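Local coordinates for clavulanic acid biosynthesis oligopeptide binding protein 2 (Streptomyces clavuligerus, PDB 2WOL) that probably binds oligopeptides as an extracellular solute-binding protein, and belongs to the biosynthetic pathway of the beta-lactamase inhibitor clavulanic acid, at residues A[303-308]-A[524-529]; A[344-349]-A[528-533]; A[349-354]-A[512-517]; A[400-405]-A[450-455]. One frame throughout, in Å; residues are numbered along the deposited sequence.

Two of the four contacts pair strands within one mixed beta sheet, one packs a helix on it and one joins a loop to a helix. Strand 303-309 comes first; its partner in contact 1 returns more than 200 residues later, in strand 523-534. Residues 344-349, with strand 346-347, come next and reach the far part of that same strand in contact 2, so the two closures overlap and end together, sharing His528 and Asp529. The chain runs on directly into 349-354, which meets helix 503-520 in contact 3, a loop that closes within both earlier ones. Innermost is contact 4, where helix 401-414 lies on strand 448-453, itself the neighbour of strand 303-309.

Contact 1: A[303-308]-A[524-529]; sequences FLHFVA and LPLVHD
His305 O receives two successive amides of strand 524-529: Leu526 N at 3.0 Å, in the carbonyl plane, and Val527 N through a longer, weak bond. Two residues set against one define a classic beta bulge in this antiparallel pairing. On one side of it His305 N donates to Val527 O at 2.9 Å; on the other, Val307 and Leu524 exchange two backbone bonds, Leu524 N pointing almost straight at Val307 O (2.8 Å, 175° at the hydrogen). Asp529 N reaches Phe303 O from above the carbonyl plane, and a water that donates to both Phe303 O and Asp529 O bridges this end of the pair.

The bulge turns Leu526 toward the partner strand. Its CG stands anti to the carbonyl carbon (chi1 -58°), and CD1 lies 4.0 Å from Val307 CG2 and, in one of two modelled positions of the His305 ring, 3.6 Å from His305 CD2. On the sheet face carrying Leu304 and Phe306, Leu304 CD1 meets His528 CE1 obliquely at 3.7 Å, while Phe303 O sits in plane at the edge of that imidazole.

Farther out, Leu304 and Phe306 bond through their backbones to Trp453 and Thr451, and Leu526 packs on Val405 of helix 401-414. Pro525 has no N-H to offer, yet it falls opposite Phe306 in a non-hydrogen-bonded pair; the proline therefore costs this pairing no backbone bond.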
# COMPACT_ATOMS: atom_id res chain seq x y z
N PHE A 303 3.04 6.23 2.77
CA PHE A 303 2.42 6.89 1.63
C PHE A 303 3.14 8.20 1.33
O PHE A 303 3.68 8.85 2.23
CB PHE A 303 0.93 7.17 1.91
CG PHE A 303 0.03 5.99 1.64
CD1 PHE A 303 0.08 4.86 2.45
CD2 PHE A 303 -0.89 6.03 0.60
CE1 PHE A 303 -0.76 3.77 2.21
CE2 PHE A 303 -1.73 4.95 0.36
CZ PHE A 303 -1.66 3.82 1.16
N LEU A 304 3.15 8.56 0.05
CA LEU A 304 3.70 9.82 -0.41
C LEU A 304 2.59 10.67 -1.01
O LEU A 304 1.83 10.19 -1.84
CB LEU A 304 4.80 9.58 -1.45
CG LEU A 304 5.33 10.80 -2.21
CD1 LEU A 304 6.20 11.67 -1.32
CD2 LEU A 304 6.09 10.38 -3.45
N HIS A 305 2.52 11.93 -0.59
CA HIS A 305 1.64 12.90 -1.20
C HIS A 305 2.48 13.72 -2.17
O HIS A 305 3.54 14.24 -1.80
CB HIS A 305 1.03 13.80 -0.12
CG HIS A 305 -0.14 14.61 -0.58
ND1 HIS A 305 -1.29 14.04 -1.08
CD2 HIS A 305 -0.34 15.95 -0.59
CE1 HIS A 305 -2.15 14.99 -1.40
NE2 HIS A 305 -1.60 16.16 -1.12
N PHE A 306 2.02 13.83 -3.41
CA PHE A 306 2.79 14.52 -4.44
C PHE A 306 1.92 15.17 -5.50
O PHE A 306 0.72 14.93 -5.58
CB PHE A 306 3.84 13.59 -5.07
CG PHE A 306 3.27 12.43 -5.86
CD1 PHE A 306 3.13 12.52 -7.24
CD2 PHE A 306 2.90 11.25 -5.22
CE1 PHE A 306 2.62 11.45 -7.98
CE2 PHE A 306 2.39 10.18 -5.94
CZ PHE A 306 2.25 10.28 -7.33
N VAL A 307 2.56 16.02 -6.31
CA VAL A 307 1.93 16.60 -7.49
C VAL A 307 2.67 16.07 -8.71
O VAL A 307 3.91 16.13 -8.78
CB VAL A 307 1.95 18.15 -7.45
CG1 VAL A 307 1.44 18.74 -8.76
CG2 VAL A 307 1.14 18.67 -6.27
N ALA A 308 1.92 15.55 -9.67
CA ALA A 308 2.48 15.07 -10.92
C ALA A 308 2.27 16.10 -12.02
O ALA A 308 1.22 16.73 -12.08
CB ALA A 308 1.85 13.74 -11.32
N LEU A 524 6.57 16.31 -8.07
CA LEU A 524 6.87 17.24 -6.99
C LEU A 524 6.46 16.60 -5.66
O LEU A 524 5.27 16.53 -5.35
CB LEU A 524 6.13 18.57 -7.20
CG LEU A 524 6.06 19.58 -6.05
CD1 LEU A 524 7.44 20.00 -5.54
CD2 LEU A 524 5.26 20.80 -6.48
N PRO A 525 7.45 16.12 -4.88
CA PRO A 525 7.17 15.51 -3.59
C PRO A 525 6.73 16.57 -2.60
O PRO A 525 7.31 17.66 -2.56
CB PRO A 525 8.52 14.92 -3.16
CG PRO A 525 9.47 15.15 -4.28
CD PRO A 525 8.89 16.17 -5.19
N LEU A 526 5.70 16.26 -1.81
CA LEU A 526 5.23 17.19 -0.79
C LEU A 526 5.55 16.69 0.62
O LEU A 526 6.43 17.24 1.29
CB LEU A 526 3.73 17.47 -0.94
CG LEU A 526 3.27 18.04 -2.29
CD1 LEU A 526 1.77 18.24 -2.31
CD2 LEU A 526 3.99 19.35 -2.59
N VAL A 527 4.86 15.64 1.04
CA VAL A 527 5.10 15.04 2.35
C VAL A 527 4.99 13.53 2.29
O VAL A 527 4.29 12.99 1.44
CB VAL A 527 4.11 15.56 3.45
CG1 VAL A 527 4.28 17.07 3.68
CG2 VAL A 527 2.66 15.22 3.11
N HIS A 528 5.71 12.86 3.19
CA HIS A 528 5.41 11.47 3.52
C HIS A 528 4.36 11.50 4.62
O HIS A 528 4.55 12.11 5.68
CB HIS A 528 6.65 10.72 3.97
CG HIS A 528 7.64 10.47 2.87
ND1 HIS A 528 7.32 9.77 1.73
CD2 HIS A 528 8.94 10.81 2.75
CE1 HIS A 528 8.38 9.70 0.95
NE2 HIS A 528 9.38 10.32 1.55
N ASP A 529 3.23 10.85 4.35
CA ASP A 529 2.07 10.91 5.22
C ASP A 529 2.33 10.26 6.58
O ASP A 529 3.11 9.31 6.70
CB ASP A 529 0.82 10.34 4.54
CG ASP A 529 0.21 11.31 3.53
OD1 ASP A 529 0.08 12.51 3.86
OD2 ASP A 529 -0.13 10.87 2.41
O HOH W 1 4.66 8.06 4.84

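Contact 2: A[344-349]-A[528-533]; sequences GGDLTT and HDKTLH
Thr348 lays its methyl CG2 over one face of the His528 imidazole, 4.0 Å from the ring centroid and 19° off the normal, a CH-pi contact displaced toward the rim. The two side chains cross at about a right angle, with Thr348 CB 3.5 Å from His528 CD2. Thr348 OG1 stands anti to its backbone N (chi1 -175°), which leaves CG2 between N and the carbonyl carbon; the hydroxyl is bonded to Ala350 O. Arg300 also touches His528.

The second flat group, the carboxylate of Asp346, divides its oxygens: OD1 forms a salt bridge with Arg300, whereas OD2 accepts from a water at 2.9 Å. That water donates to Gly345 O as well and takes a weak bond from Lys530 NZ, so it mediates between charges whose nearest atoms, Asp346 OD2 and Lys530 NZ, stay 4.6 Å apart. The lysine chain bends at chi3 (71°) after running beside Gly345, where its CB comes 4.0 Å from the glycine CA.

The backbones themselves are joined by a reciprocal pair, Asp346 N to His528 O and His528 N to Asp346 O, each 2.8 Å long. Gly345 lacks a side chain, and its CA approaches His528 O to 3.5 Å. Such a two-bond, hydrogen-bonded antiparallel pair is how the short strand 346-347 is added beside the long strand 523-534 in the mixed sheet.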
# COMPACT_ATOMS: atom_id res chain seq x y z
N GLY A 344 0.76 17.52 9.63
CA GLY A 344 0.78 17.48 8.17
C GLY A 344 1.82 16.54 7.59
O GLY A 344 2.37 16.81 6.52
N GLY A 345 2.09 15.45 8.30
CA GLY A 345 3.06 14.47 7.82
C GLY A 345 4.49 14.97 7.91
O GLY A 345 4.80 15.87 8.70
N ASP A 346 5.35 14.39 7.08
CA ASP A 346 6.77 14.66 7.13
C ASP A 346 7.24 15.25 5.81
O ASP A 346 7.16 14.59 4.78
CB ASP A 346 7.52 13.36 7.41
CG ASP A 346 8.74 13.58 8.25
OD1 ASP A 346 9.78 14.02 7.69
OD2 ASP A 346 8.66 13.32 9.46
N LEU A 347 7.72 16.49 5.84
CA LEU A 347 8.22 17.15 4.64
C LEU A 347 9.24 16.28 3.93
O LEU A 347 10.08 15.65 4.58
CB LEU A 347 8.86 18.50 4.97
CG LEU A 347 7.95 19.70 5.18
CD1 LEU A 347 8.79 20.88 5.62
CD2 LEU A 347 7.20 20.02 3.89
N THR A 348 9.16 16.24 2.61
CA THR A 348 10.13 15.51 1.82
C THR A 348 10.45 16.25 0.52
O THR A 348 9.57 16.87 -0.07
CB THR A 348 9.67 14.06 1.53
OG1 THR A 348 10.71 13.35 0.84
CG2 THR A 348 8.40 14.03 0.69
N THR A 349 11.71 16.18 0.11
CA THR A 349 12.14 16.71 -1.19
C THR A 349 12.47 15.59 -2.18
O THR A 349 12.90 15.84 -3.30
CB THR A 349 13.37 17.62 -1.05
OG1 THR A 349 14.48 16.85 -0.56
CG2 THR A 349 13.09 18.76 -0.07
N HIS A 528 5.71 12.86 3.19
CA HIS A 528 5.41 11.47 3.52
C HIS A 528 4.36 11.50 4.62
O HIS A 528 4.55 12.11 5.68
CB HIS A 528 6.65 10.72 3.97
CG HIS A 528 7.64 10.47 2.87
ND1 HIS A 528 7.32 9.77 1.73
CD2 HIS A 528 8.94 10.81 2.75
CE1 HIS A 528 8.38 9.70 0.95
NE2 HIS A 528 9.38 10.32 1.55
N ASP A 529 3.23 10.85 4.35
CA ASP A 529 2.07 10.91 5.22
C ASP A 529 2.33 10.26 6.58
O ASP A 529 3.11 9.31 6.70
CB ASP A 529 0.82 10.34 4.54
CG ASP A 529 0.21 11.31 3.53
OD1 ASP A 529 0.08 12.51 3.86
OD2 ASP A 529 -0.13 10.87 2.41
N LYS A 530 1.68 10.82 7.60
CA LYS A 530 1.66 10.24 8.94
C LYS A 530 0.22 10.13 9.38
O LYS A 530 -0.68 10.73 8.79
CB LYS A 530 2.47 11.10 9.91
CG LYS A 530 3.98 11.01 9.68
CD LYS A 530 4.78 11.94 10.58
CE LYS A 530 4.78 11.47 12.03
NZ LYS A 530 5.69 12.30 12.86
N THR A 531 -0.02 9.34 10.42
CA THR A 531 -1.37 9.11 10.89
C THR A 531 -1.37 8.97 12.40
O THR A 531 -0.32 8.74 13.00
CB THR A 531 -1.99 7.86 10.22
OG1 THR A 531 -3.41 7.86 10.39
CG2 THR A 531 -1.40 6.57 10.80
N LEU A 532 -2.53 9.12 13.02
CA LEU A 532 -2.67 8.92 14.46
C LEU A 532 -3.55 7.72 14.74
O LEU A 532 -4.75 7.75 14.46
CB LEU A 532 -3.26 10.17 15.12
CG LEU A 532 -2.35 11.40 15.22
CD1 LEU A 532 -3.15 12.62 15.58
CD2 LEU A 532 -1.24 11.19 16.24
N HIS A 533 -2.96 6.66 15.29
CA HIS A 533 -3.73 5.49 15.70
C HIS A 533 -3.95 5.52 17.21
O HIS A 533 -3.04 5.85 17.96
CB HIS A 533 -3.00 4.19 15.37
CG HIS A 533 -2.74 3.98 13.91
ND1 HIS A 533 -3.72 4.10 12.94
CD2 HIS A 533 -1.62 3.59 13.26
CE1 HIS A 533 -3.20 3.82 11.76
NE2 HIS A 533 -1.93 3.51 11.92
O HOH W 2 6.65 14.83 10.90

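Contact 3: A[349-354]-A[512-517]; sequences TALFPP and AVERRV
Glu514 reaches out of helix 503-520 to Leu351 and Phe352 in the loop that follows strand 346-347, one carboxylate oxygen accepting from two consecutive backbone amides and so fastening an irregular segment to a helix. The glutamate CG is anti to the backbone N (chi1 -173°), and beyond it the chain runs extended, carrying the carboxylate far from the helix backbone. It slides past the side chains of Leu351 and Phe352, which point the opposite way.

OE2 does the gripping. Leu351 N donates to it at 2.8 Å on the anti side, 32° out of the carboxylate plane, whereas Phe352 N approaches at 2.9 Å nearly in line with the C-O bond. The two amides arrive from opposite faces of that plane, which should limit rotation of the group. Ala350 CB, 3.5 Å from Glu514 OE2, closes in as well.

The Phe352 ring is tilted 47° to the carboxylate, and its CD1 comes within 3.5 Å of Glu514 OE1, while CE1 lies 3.7 Å from Glu514 CB. OE1 has a polar partner of its own in Gln360 NE2. With both oxygens hydrogen-bonded, the buried carboxylate is probably stabilised as an anion.

Phe352 also packs on Leu464, and Leu351 on Leu523 and Pro525 of the strand that follows the helix. One turn along from Glu514, Val517 adds an aliphatic contact, its CG1 meeting Leu351 CD1 obliquely at 3.8 Å.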
# COMPACT_ATOMS: atom_id res chain seq x y z
N THR A 349 11.71 16.18 0.11
CA THR A 349 12.14 16.71 -1.19
C THR A 349 12.47 15.59 -2.18
O THR A 349 12.90 15.84 -3.30
CB THR A 349 13.37 17.62 -1.05
OG1 THR A 349 14.48 16.85 -0.56
CG2 THR A 349 13.09 18.76 -0.07
N ALA A 350 12.27 14.34 -1.75
CA ALA A 350 12.44 13.18 -2.62
C ALA A 350 11.28 12.19 -2.46
O ALA A 350 10.31 12.47 -1.75
CB ALA A 350 13.79 12.52 -2.36
N LEU A 351 11.40 11.05 -3.13
CA LEU A 351 10.26 10.14 -3.29
C LEU A 351 10.22 8.97 -2.30
O LEU A 351 9.19 8.75 -1.65
CB LEU A 351 10.19 9.62 -4.74
CG LEU A 351 10.24 10.70 -5.84
CD1 LEU A 351 10.45 10.07 -7.20
CD2 LEU A 351 8.97 11.55 -5.85
N PHE A 352 11.32 8.24 -2.18
CA PHE A 352 11.36 7.04 -1.32
C PHE A 352 11.06 7.36 0.14
O PHE A 352 11.61 8.31 0.70
CB PHE A 352 12.74 6.37 -1.36
CG PHE A 352 13.07 5.69 -2.67
CD1 PHE A 352 14.30 5.92 -3.28
CD2 PHE A 352 12.17 4.81 -3.27
CE1 PHE A 352 14.63 5.29 -4.48
CE2 PHE A 352 12.49 4.18 -4.47
CZ PHE A 352 13.72 4.42 -5.07
N PRO A 353 10.18 6.56 0.78
CA PRO A 353 10.05 6.60 2.24
C PRO A 353 11.34 6.11 2.91
O PRO A 353 12.07 5.31 2.31
CB PRO A 353 8.91 5.62 2.52
CG PRO A 353 8.21 5.43 1.22
CD PRO A 353 9.26 5.58 0.17
N PRO A 354 11.63 6.58 4.14
CA PRO A 354 12.83 6.15 4.86
C PRO A 354 12.89 4.67 5.25
O PRO A 354 13.92 4.21 5.75
CB PRO A 354 12.83 7.04 6.11
CG PRO A 354 11.42 7.46 6.28
CD PRO A 354 10.86 7.58 4.90
N ALA A 512 20.08 6.03 -8.31
CA ALA A 512 20.25 6.60 -9.64
C ALA A 512 18.90 6.78 -10.35
O ALA A 512 18.68 7.80 -11.01
CB ALA A 512 21.19 5.75 -10.49
N VAL A 513 18.01 5.80 -10.21
CA VAL A 513 16.66 5.93 -10.76
C VAL A 513 15.95 7.16 -10.19
O VAL A 513 15.43 7.98 -10.94
CB VAL A 513 15.79 4.67 -10.51
CG1 VAL A 513 14.36 4.89 -10.99
CG2 VAL A 513 16.40 3.45 -11.19
N GLU A 514 15.94 7.28 -8.86
CA GLU A 514 15.25 8.37 -8.20
C GLU A 514 15.82 9.73 -8.62
O GLU A 514 15.06 10.67 -8.89
CB GLU A 514 15.29 8.24 -6.68
CG GLU A 514 14.42 9.27 -5.98
CD GLU A 514 14.50 9.21 -4.48
OE1 GLU A 514 15.62 9.05 -3.94
OE2 GLU A 514 13.44 9.33 -3.84
N ARG A 515 17.15 9.81 -8.68
CA ARG A 515 17.81 11.02 -9.12
C ARG A 515 17.37 11.41 -10.54
O ARG A 515 17.03 12.56 -10.79
CB ARG A 515 19.34 10.87 -9.05
CG ARG A 515 20.09 12.11 -9.52
CD ARG A 515 21.57 12.04 -9.20
NE ARG A 515 21.83 12.16 -7.77
CZ ARG A 515 22.03 13.31 -7.13
NH1 ARG A 515 21.98 14.46 -7.79
NH2 ARG A 515 22.26 13.31 -5.83
N ARG A 516 17.38 10.44 -11.45
CA ARG A 516 16.99 10.73 -12.84
C ARG A 516 15.53 11.19 -12.91
O ARG A 516 15.22 12.11 -13.65
CB ARG A 516 17.20 9.50 -13.73
CG ARG A 516 18.64 9.24 -14.08
CD ARG A 516 18.79 7.93 -14.82
NE ARG A 516 20.17 7.71 -15.26
CZ ARG A 516 20.63 8.05 -16.46
NH1 ARG A 516 19.84 8.64 -17.35
NH2 ARG A 516 21.90 7.80 -16.77
N VAL A 517 14.66 10.55 -12.12
CA VAL A 517 13.26 10.95 -12.06
C VAL A 517 13.12 12.41 -11.61
O VAL A 517 12.36 13.17 -12.19
CB VAL A 517 12.42 10.02 -11.17
CG1 VAL A 517 11.01 10.57 -10.97
CG2 VAL A 517 12.35 8.63 -11.77

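Contact 4: A[400-405]-A[450-455]; sequences GKFRLV and VTDWGA
Phe402 holds its CG anti to the carbonyl carbon (chi1 -82°) and Val450 holds CG1 anti to the backbone N, and these torsions direct Phe402 CG and Val450 CG1 toward each other. Val450 CG1 sits over one face of the ring, 4.0 Å from Phe402 CG, as the two side chains slide past each other in opposite directions. The same methyl also meets Val405 CG1, at 3.9 Å, so residues three apart on the helix pack on a single strand residue.

The rim of the ring has polar neighbours. Asp452 OD1 comes 3.3 Å from Phe402 CZ, at the edge and near the ring plane. The carboxylate stands almost upright to the ring, the planes being 84° apart. An acceptor at the hydrogen-bearing rim of an aromatic ring is consistent with a weak electrostatic attraction. Thr451 CA approaches Phe402 CE2 obliquely, at 3.6 Å. Two atoms on from CZ, Phe402 CD2 lies 3.6 Å from Val450 O, an oxygen that accepts from Tyr430 OH.

Val450 also packs on Ile395 and Thr397 of the adjoining strand 391-398. The axes of the short segments 401-405 and 450-453 approach to 8.6 Å, with N-to-C directions 124° apart. Helix 401-414 links the parallel neighbours 391-398 and 418-425, a beta-alpha-beta crossover, the building unit of the alpha/beta lobes of solute-binding proteins.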
# COMPACT_ATOMS: atom_id res chain seq x y z
N GLY A 400 -12.18 17.77 -1.07
CA GLY A 400 -11.66 17.46 0.26
C GLY A 400 -10.23 17.92 0.49
O GLY A 400 -9.85 19.03 0.11
N LYS A 401 -9.43 17.05 1.11
CA LYS A 401 -8.05 17.37 1.47
C LYS A 401 -7.17 17.62 0.24
O LYS A 401 -6.26 18.45 0.28
CB LYS A 401 -7.45 16.25 2.33
CG LYS A 401 -6.38 16.73 3.31
CD LYS A 401 -6.98 17.51 4.47
CE LYS A 401 -5.91 18.00 5.43
NZ LYS A 401 -6.40 19.11 6.30
N PHE A 402 -7.45 16.89 -0.84
CA PHE A 402 -6.75 17.07 -2.11
C PHE A 402 -7.02 18.45 -2.69
O PHE A 402 -6.13 19.05 -3.30
CB PHE A 402 -7.18 15.99 -3.11
CG PHE A 402 -6.47 14.67 -2.96
CD1 PHE A 402 -5.93 14.28 -1.73
CD2 PHE A 402 -6.36 13.81 -4.04
CE1 PHE A 402 -5.29 13.05 -1.60
CE2 PHE A 402 -5.72 12.58 -3.92
CZ PHE A 402 -5.18 12.20 -2.69
N ARG A 403 -8.24 18.96 -2.49
CA ARG A 403 -8.62 20.29 -2.97
C ARG A 403 -7.87 21.39 -2.22
O ARG A 403 -7.40 22.36 -2.84
CB ARG A 403 -10.14 20.50 -2.87
CG ARG A 403 -10.62 21.91 -3.26
CD ARG A 403 -10.22 22.27 -4.69
NE ARG A 403 -10.35 23.70 -4.96
CZ ARG A 403 -11.31 24.25 -5.69
NH1 ARG A 403 -12.25 23.50 -6.24
NH2 ARG A 403 -11.33 25.56 -5.88
N LEU A 404 -7.73 21.23 -0.91
CA LEU A 404 -6.95 22.17 -0.10
C LEU A 404 -5.50 22.25 -0.59
O LEU A 404 -4.93 23.33 -0.68
CB LEU A 404 -6.98 21.79 1.39
CG LEU A 404 -8.32 21.83 2.12
CD1 LEU A 404 -8.13 21.39 3.57
CD2 LEU A 404 -8.98 23.20 2.06
N VAL A 405 -4.93 21.09 -0.91
CA VAL A 405 -3.58 21.03 -1.47
C VAL A 405 -3.53 21.73 -2.84
O VAL A 405 -2.62 22.52 -3.09
CB VAL A 405 -3.06 19.57 -1.54
CG1 VAL A 405 -1.77 19.47 -2.36
CG2 VAL A 405 -2.84 19.02 -0.13
N VAL A 450 -2.96 16.29 -8.32
CA VAL A 450 -2.70 16.02 -6.90
C VAL A 450 -3.07 14.58 -6.60
O VAL A 450 -4.17 14.13 -6.92
CB VAL A 450 -3.53 16.95 -5.97
CG1 VAL A 450 -3.27 16.62 -4.49
CG2 VAL A 450 -3.22 18.41 -6.25
N THR A 451 -2.16 13.85 -5.96
CA THR A 451 -2.48 12.50 -5.55
C THR A 451 -1.66 12.03 -4.35
O THR A 451 -0.78 12.74 -3.88
CB THR A 451 -2.39 11.49 -6.73
OG1 THR A 451 -3.10 10.29 -6.39
CG2 THR A 451 -0.95 11.16 -7.08
N ASP A 452 -2.00 10.85 -3.84
CA ASP A 452 -1.17 10.17 -2.86
C ASP A 452 -0.99 8.73 -3.30
O ASP A 452 -1.78 8.22 -4.10
CB ASP A 452 -1.74 10.29 -1.44
CG ASP A 452 -3.02 9.49 -1.23
OD1 ASP A 452 -3.78 9.25 -2.19
OD2 ASP A 452 -3.27 9.12 -0.06
N TRP A 453 0.07 8.09 -2.81
CA TRP A 453 0.47 6.78 -3.28
C TRP A 453 1.14 6.00 -2.17
O TRP A 453 1.96 6.55 -1.43
CB TRP A 453 1.44 6.91 -4.46
CG TRP A 453 2.22 5.67 -4.77
CD1 TRP A 453 3.55 5.45 -4.49
CD2 TRP A 453 1.74 4.47 -5.39
NE1 TRP A 453 3.92 4.20 -4.91
CE2 TRP A 453 2.83 3.58 -5.47
CE3 TRP A 453 0.50 4.07 -5.90
CZ2 TRP A 453 2.72 2.30 -6.02
CZ3 TRP A 453 0.39 2.80 -6.46
CH2 TRP A 453 1.49 1.93 -6.51
N GLY A 454 0.79 4.72 -2.05
CA GLY A 454 1.49 3.78 -1.20
C GLY A 454 1.81 2.53 -2.00
O GLY A 454 1.00 2.06 -2.80
N ALA A 455 3.01 1.99 -1.80
CA ALA A 455 3.43 0.78 -2.49
C ALA A 455 2.56 -0.42 -2.11
O ALA A 455 2.07 -0.50 -0.98
CB ALA A 455 4.87 0.48 -2.18